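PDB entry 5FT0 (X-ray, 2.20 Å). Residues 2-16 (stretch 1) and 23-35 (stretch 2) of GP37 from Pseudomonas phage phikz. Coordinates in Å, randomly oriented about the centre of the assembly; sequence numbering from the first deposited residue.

Stretch 1, residues 2-16: TQFNITWEEQLQALS
Stretch 2, residues 23-35: HPHKLEDISVHWV

Stretch 1 runs from an extended segment (strand 4-6) into a helix that begins at Trp-8; stretch 2 is loop or turn from His-23 through Asp-29, then extended as strand 30-35. The strands are antiparallel, their N-to-C directions 140° apart and their axes approaching to 4.7 Å. Together the stretches bury 901 Å², both sides summed.

Backbone pairing fixes the register. Phe-4 faces Val-32 and Ile-6 faces Ile-30 as hydrogen-bonded pairs, with Asn-5 opposite Ser-31 in the non-hydrogen-bonded position (CA to CA 4.6 Å). Phe-4 N donates to Val-32 O at 3.3 Å and Val-32 N to Phe-4 O at 2.8 Å; Ile-6 N to Ile-30 O and Ile-30 N to Ile-6 O are both 2.8 Å, with angles of 164° and 172°. Between these rungs Asn-5 CA lies 3.1 Å from Ile-30 O, a CA-H...O contact. Phi/psi values are extended: -162/165 at Phe-4, -122/109 at Ile-6, -106/130 at Ile-30 and -112/126 at Val-32. A cis peptide bond precedes Gln-3, whose -66/-22 conformation breaks the extended run.

Alternation puts Phe-4, Ile-6, Ile-30 and Val-32 on one face of the sheet, Asn-5 and Ser-31 on the other. On the apolar face, Phe-4 (chi1 p, chi2 -87°) receives Val-32 CB over its ring, 3.9 Å from the centroid and 16° off the normal, a CH-pi contact. At its edge, Phe-4 CE1 reaches Trp-34 CD1 at 3.8 Å; the rings meet rim to rim, planes at 62°. Ile-6 (m, t) packs CD1 against Val-32 CG2 (chi1 t) at 4.0 Å, and its CB lies 4.1 Å from CB of Ile-30 (m, m).

The helix packs on the loop through a second apolar cluster. Leu-27 (m, t), which has the largest covered area, points toward stretch 1: its CD1 is 3.8 Å from both Leu-12 CB and Leu-15 CD1, while its CB is 4.1 Å from Trp-8 CB. Leu-15 (m, t) also brings CD1 to 3.9 Å from Pro-24 CB. Leu-12 is t, p; Trp-8 is p with chi2 -88°.

Polar contacts join helix start and loop. Trp-8 N donates to Asp-29 OD1 (2.8 Å, 154°), so a loop carboxylate takes up a free amide of the first helical turn. Thr-7 (chi1 p) is the N-cap, its OG1 accepting a weak bond from Glu-10 N at 3.3 Å; Glu-10 OE2 returns the contact by accepting from Thr-7 N at 3.2 Å. Gln-11 (m, t, chi3 47°) donates through NE2 to Glu-28 O at 2.8 Å, and water 2 links its OE1 (3.0 Å) to Glu-28 N (3.2 Å). Glu-9 OE1 and Asp-29 OD1 are like charges 4.3 Å apart. Water 1 lies between them, 2.7 Å from Glu-9 OE1 and 3.0 Å from Asp-29 OD1.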

# COMPACT_ATOMS: atom_id res chain seq x y z
N THR A 2 -17.97 16.25 -18.05
CA THR A 2 -17.99 17.48 -17.27
C THR A 2 -16.85 17.46 -16.24
O THR A 2 -16.70 16.48 -15.52
CB THR A 2 -19.33 17.68 -16.56
N GLN A 3 -16.05 18.53 -16.15
CA GLN A 3 -16.21 19.77 -16.92
C GLN A 3 -15.99 19.59 -18.42
O GLN A 3 -16.48 20.38 -19.22
CB GLN A 3 -15.24 20.83 -16.38
CG GLN A 3 -15.48 22.25 -16.90
CD GLN A 3 -14.67 23.30 -16.16
OE1 GLN A 3 -14.24 23.08 -15.03
NE2 GLN A 3 -14.45 24.43 -16.81
N PHE A 4 -15.28 18.53 -18.79
CA PHE A 4 -15.25 18.08 -20.18
C PHE A 4 -14.74 16.65 -20.22
O PHE A 4 -14.18 16.13 -19.25
CB PHE A 4 -14.39 18.99 -21.06
CG PHE A 4 -12.93 18.94 -20.76
CD1 PHE A 4 -12.37 19.75 -19.79
CD2 PHE A 4 -12.10 18.09 -21.48
CE1 PHE A 4 -11.01 19.71 -19.52
CE2 PHE A 4 -10.74 18.04 -21.22
CZ PHE A 4 -10.20 18.85 -20.24
N ASN A 5 -14.96 16.00 -21.36
CA ASN A 5 -14.60 14.61 -21.58
C ASN A 5 -13.51 14.49 -22.63
O ASN A 5 -13.40 15.33 -23.53
CB ASN A 5 -15.82 13.79 -22.02
CG ASN A 5 -16.97 13.87 -21.03
OD1 ASN A 5 -16.90 13.32 -19.93
ND2 ASN A 5 -18.04 14.55 -21.43
N ILE A 6 -12.70 13.44 -22.50
CA ILE A 6 -11.73 13.05 -23.50
C ILE A 6 -12.07 11.62 -23.89
O ILE A 6 -11.87 10.70 -23.10
CB ILE A 6 -10.28 13.15 -22.99
CG1 ILE A 6 -9.97 14.57 -22.52
CG2 ILE A 6 -9.30 12.71 -24.07
CD1 ILE A 6 -8.55 14.74 -22.00
N THR A 7 -12.59 11.43 -25.10
CA THR A 7 -12.96 10.08 -25.49
C THR A 7 -11.71 9.25 -25.73
O THR A 7 -10.61 9.77 -25.94
CB THR A 7 -13.83 10.08 -26.75
OG1 THR A 7 -13.03 10.42 -27.89
CG2 THR A 7 -14.97 11.08 -26.62
N TRP A 8 -11.88 7.93 -25.68
CA TRP A 8 -10.75 7.04 -25.93
C TRP A 8 -10.27 7.16 -27.37
O TRP A 8 -9.09 6.89 -27.65
CB TRP A 8 -11.14 5.59 -25.61
CG TRP A 8 -12.13 5.00 -26.56
CD1 TRP A 8 -13.49 5.06 -26.46
CD2 TRP A 8 -11.84 4.26 -27.75
NE1 TRP A 8 -14.06 4.40 -27.52
CE2 TRP A 8 -13.07 3.90 -28.32
CE3 TRP A 8 -10.66 3.86 -28.38
CZ2 TRP A 8 -13.16 3.16 -29.49
CZ3 TRP A 8 -10.75 3.13 -29.55
CH2 TRP A 8 -11.99 2.78 -30.09
N GLU A 9 -11.14 7.59 -28.29
CA GLU A 9 -10.72 7.76 -29.68
C GLU A 9 -9.74 8.93 -29.83
O GLU A 9 -8.77 8.83 -30.60
CB GLU A 9 -11.94 7.96 -30.59
CG GLU A 9 -12.79 6.72 -30.78
CD GLU A 9 -14.07 6.76 -29.97
OE1 GLU A 9 -14.05 7.27 -28.83
OE2 GLU A 9 -15.11 6.28 -30.48
N GLU A 10 -9.97 10.05 -29.13
CA GLU A 10 -9.01 11.15 -29.19
C GLU A 10 -7.66 10.71 -28.64
O GLU A 10 -6.61 11.09 -29.17
CB GLU A 10 -9.50 12.38 -28.41
CG GLU A 10 -11.00 12.60 -28.33
CD GLU A 10 -11.38 13.86 -27.57
OE1 GLU A 10 -10.54 14.78 -27.44
OE2 GLU A 10 -12.53 13.92 -27.08
N GLN A 11 -7.67 9.93 -27.55
CA GLN A 11 -6.42 9.44 -26.99
C GLN A 11 -5.71 8.52 -27.97
O GLN A 11 -4.51 8.68 -28.23
CB GLN A 11 -6.70 8.71 -25.67
CG GLN A 11 -7.52 9.52 -24.69
CD GLN A 11 -7.98 8.70 -23.49
OE1 GLN A 11 -7.19 7.98 -22.89
NE2 GLN A 11 -9.26 8.82 -23.15
N LEU A 12 -6.43 7.56 -28.55
CA LEU A 12 -5.82 6.62 -29.48
C LEU A 12 -5.29 7.32 -30.72
O LEU A 12 -4.24 6.94 -31.26
CB LEU A 12 -6.82 5.53 -29.86
CG LEU A 12 -6.30 4.40 -30.74
CD1 LEU A 12 -5.06 3.76 -30.12
CD2 LEU A 12 -7.38 3.36 -30.95
N GLN A 13 -5.99 8.36 -31.18
CA GLN A 13 -5.51 9.11 -32.34
C GLN A 13 -4.19 9.81 -32.04
O GLN A 13 -3.28 9.82 -32.88
CB GLN A 13 -6.57 10.12 -32.79
CG GLN A 13 -7.76 9.48 -33.49
CD GLN A 13 -8.98 10.38 -33.51
OE1 GLN A 13 -8.90 11.57 -33.20
NE2 GLN A 13 -10.12 9.82 -33.88
N ALA A 14 -4.07 10.40 -30.85
CA ALA A 14 -2.80 11.01 -30.46
C ALA A 14 -1.72 9.95 -30.29
O ALA A 14 -0.58 10.13 -30.74
CB ALA A 14 -2.97 11.81 -29.17
N LEU A 15 -2.05 8.82 -29.65
CA LEU A 15 -1.07 7.77 -29.44
C LEU A 15 -0.61 7.14 -30.75
O LEU A 15 0.54 6.70 -30.85
CB LEU A 15 -1.64 6.70 -28.51
CG LEU A 15 -1.84 7.14 -27.05
CD1 LEU A 15 -2.32 5.98 -26.20
CD2 LEU A 15 -0.55 7.72 -26.50
N SER A 16 -1.48 7.11 -31.76
CA SER A 16 -1.13 6.52 -33.04
C SER A 16 -0.05 7.30 -33.78
O SER A 16 0.55 6.76 -34.72
CB SER A 16 -2.37 6.39 -33.93
OG SER A 16 -2.84 7.67 -34.33
N HIS A 23 0.89 -1.46 -28.76
CA HIS A 23 0.13 -2.05 -27.66
C HIS A 23 0.00 -1.03 -26.54
O HIS A 23 0.65 -1.14 -25.50
CB HIS A 23 0.79 -3.34 -27.18
CG HIS A 23 1.08 -4.31 -28.28
ND1 HIS A 23 0.08 -4.99 -28.96
CD2 HIS A 23 2.25 -4.69 -28.85
CE1 HIS A 23 0.63 -5.75 -29.89
NE2 HIS A 23 1.94 -5.60 -29.84
N PRO A 24 -0.83 -0.01 -26.74
CA PRO A 24 -1.01 0.99 -25.69
C PRO A 24 -1.75 0.41 -24.49
O PRO A 24 -2.33 -0.68 -24.55
CB PRO A 24 -1.85 2.07 -26.38
CG PRO A 24 -2.62 1.33 -27.41
CD PRO A 24 -1.70 0.24 -27.90
N HIS A 25 -1.71 1.16 -23.39
CA HIS A 25 -2.53 0.85 -22.23
C HIS A 25 -4.00 0.82 -22.62
O HIS A 25 -4.39 1.42 -23.63
CB HIS A 25 -2.28 1.88 -21.13
CG HIS A 25 -2.86 1.51 -19.80
ND1 HIS A 25 -4.14 1.84 -19.43
CD2 HIS A 25 -2.31 0.86 -18.75
CE1 HIS A 25 -4.37 1.39 -18.20
NE2 HIS A 25 -3.27 0.79 -17.77
N LYS A 26 -4.82 0.12 -21.85
CA LYS A 26 -6.27 0.18 -22.04
C LYS A 26 -6.72 1.64 -22.01
O LYS A 26 -6.34 2.40 -21.12
CB LYS A 26 -6.97 -0.61 -20.94
CG LYS A 26 -8.48 -0.58 -21.02
CD LYS A 26 -8.96 -1.32 -22.25
CE LYS A 26 -10.47 -1.31 -22.34
NZ LYS A 26 -10.94 -2.07 -23.53
N LEU A 27 -7.53 2.02 -23.00
CA LEU A 27 -7.99 3.40 -23.15
C LEU A 27 -9.50 3.46 -22.98
O LEU A 27 -10.23 2.74 -23.66
CB LEU A 27 -7.58 3.97 -24.51
CG LEU A 27 -6.09 4.00 -24.85
CD1 LEU A 27 -5.89 4.57 -26.25
CD2 LEU A 27 -5.31 4.81 -23.82
N GLU A 28 -9.95 4.34 -22.09
CA GLU A 28 -11.37 4.57 -21.87
C GLU A 28 -11.64 6.07 -21.90
O GLU A 28 -10.73 6.89 -21.75
CB GLU A 28 -11.84 3.99 -20.53
CG GLU A 28 -11.72 2.48 -20.41
CD GLU A 28 -12.16 1.98 -19.05
OE1 GLU A 28 -11.83 2.62 -18.04
OE2 GLU A 28 -12.85 0.93 -19.00
N ASP A 29 -12.92 6.42 -22.08
CA ASP A 29 -13.33 7.81 -21.99
C ASP A 29 -12.95 8.38 -20.62
O ASP A 29 -13.14 7.73 -19.59
CB ASP A 29 -14.84 7.95 -22.21
CG ASP A 29 -15.27 7.55 -23.61
OD1 ASP A 29 -14.41 7.49 -24.52
OD2 ASP A 29 -16.48 7.30 -23.81
N ILE A 30 -12.40 9.59 -20.63
CA ILE A 30 -11.98 10.29 -19.42
C ILE A 30 -12.98 11.40 -19.15
O ILE A 30 -13.29 12.20 -20.04
CB ILE A 30 -10.57 10.91 -19.58
CG1 ILE A 30 -9.48 9.88 -19.90
CG2 ILE A 30 -10.17 11.58 -18.29
CD1 ILE A 30 -8.95 9.14 -18.69
N SER A 31 -13.48 11.46 -17.92
CA SER A 31 -14.18 12.65 -17.44
C SER A 31 -13.19 13.51 -16.67
O SER A 31 -12.57 13.03 -15.72
CB SER A 31 -15.38 12.27 -16.57
OG SER A 31 -16.04 13.44 -16.09
N VAL A 32 -13.03 14.76 -17.09
CA VAL A 32 -11.99 15.64 -16.57
C VAL A 32 -12.63 16.76 -15.77
O VAL A 32 -13.50 17.48 -16.28
CB VAL A 32 -11.10 16.21 -17.69
CG1 VAL A 32 -10.06 17.16 -17.12
CG2 VAL A 32 -10.44 15.09 -18.47
N HIS A 33 -12.19 16.92 -14.52
CA HIS A 33 -12.52 18.08 -13.70
C HIS A 33 -11.23 18.84 -13.40
O HIS A 33 -10.16 18.24 -13.25
CB HIS A 33 -13.19 17.67 -12.39
CG HIS A 33 -14.51 16.99 -12.57
ND1 HIS A 33 -15.72 17.62 -12.33
CD2 HIS A 33 -14.82 15.72 -12.95
CE1 HIS A 33 -16.71 16.77 -12.56
NE2 HIS A 33 -16.19 15.62 -12.94
N TRP A 34 -11.34 20.16 -13.32
CA TRP A 34 -10.19 20.97 -12.96
C TRP A 34 -10.66 22.26 -12.29
O TRP A 34 -11.77 22.73 -12.52
CB TRP A 34 -9.32 21.30 -14.18
CG TRP A 34 -10.00 22.11 -15.24
CD1 TRP A 34 -10.75 21.64 -16.28
CD2 TRP A 34 -9.98 23.54 -15.38
NE1 TRP A 34 -11.20 22.69 -17.05
CE2 TRP A 34 -10.74 23.86 -16.52
CE3 TRP A 34 -9.38 24.57 -14.65
CZ2 TRP A 34 -10.93 25.18 -16.94
CZ3 TRP A 34 -9.57 25.88 -15.07
CH2 TRP A 34 -10.34 26.17 -16.21
N VAL A 35 -9.78 22.80 -11.45
CA VAL A 35 -10.04 24.04 -10.72
C VAL A 35 -8.74 24.82 -10.64
O VAL A 35 -7.67 24.25 -10.43
CB VAL A 35 -10.63 23.77 -9.32
CG1 VAL A 35 -9.78 22.76 -8.56
CG2 VAL A 35 -10.77 25.06 -8.53
O HOH W 1 -16.00 7.34 -27.03
O HOH W 2 -7.81 6.13 -20.61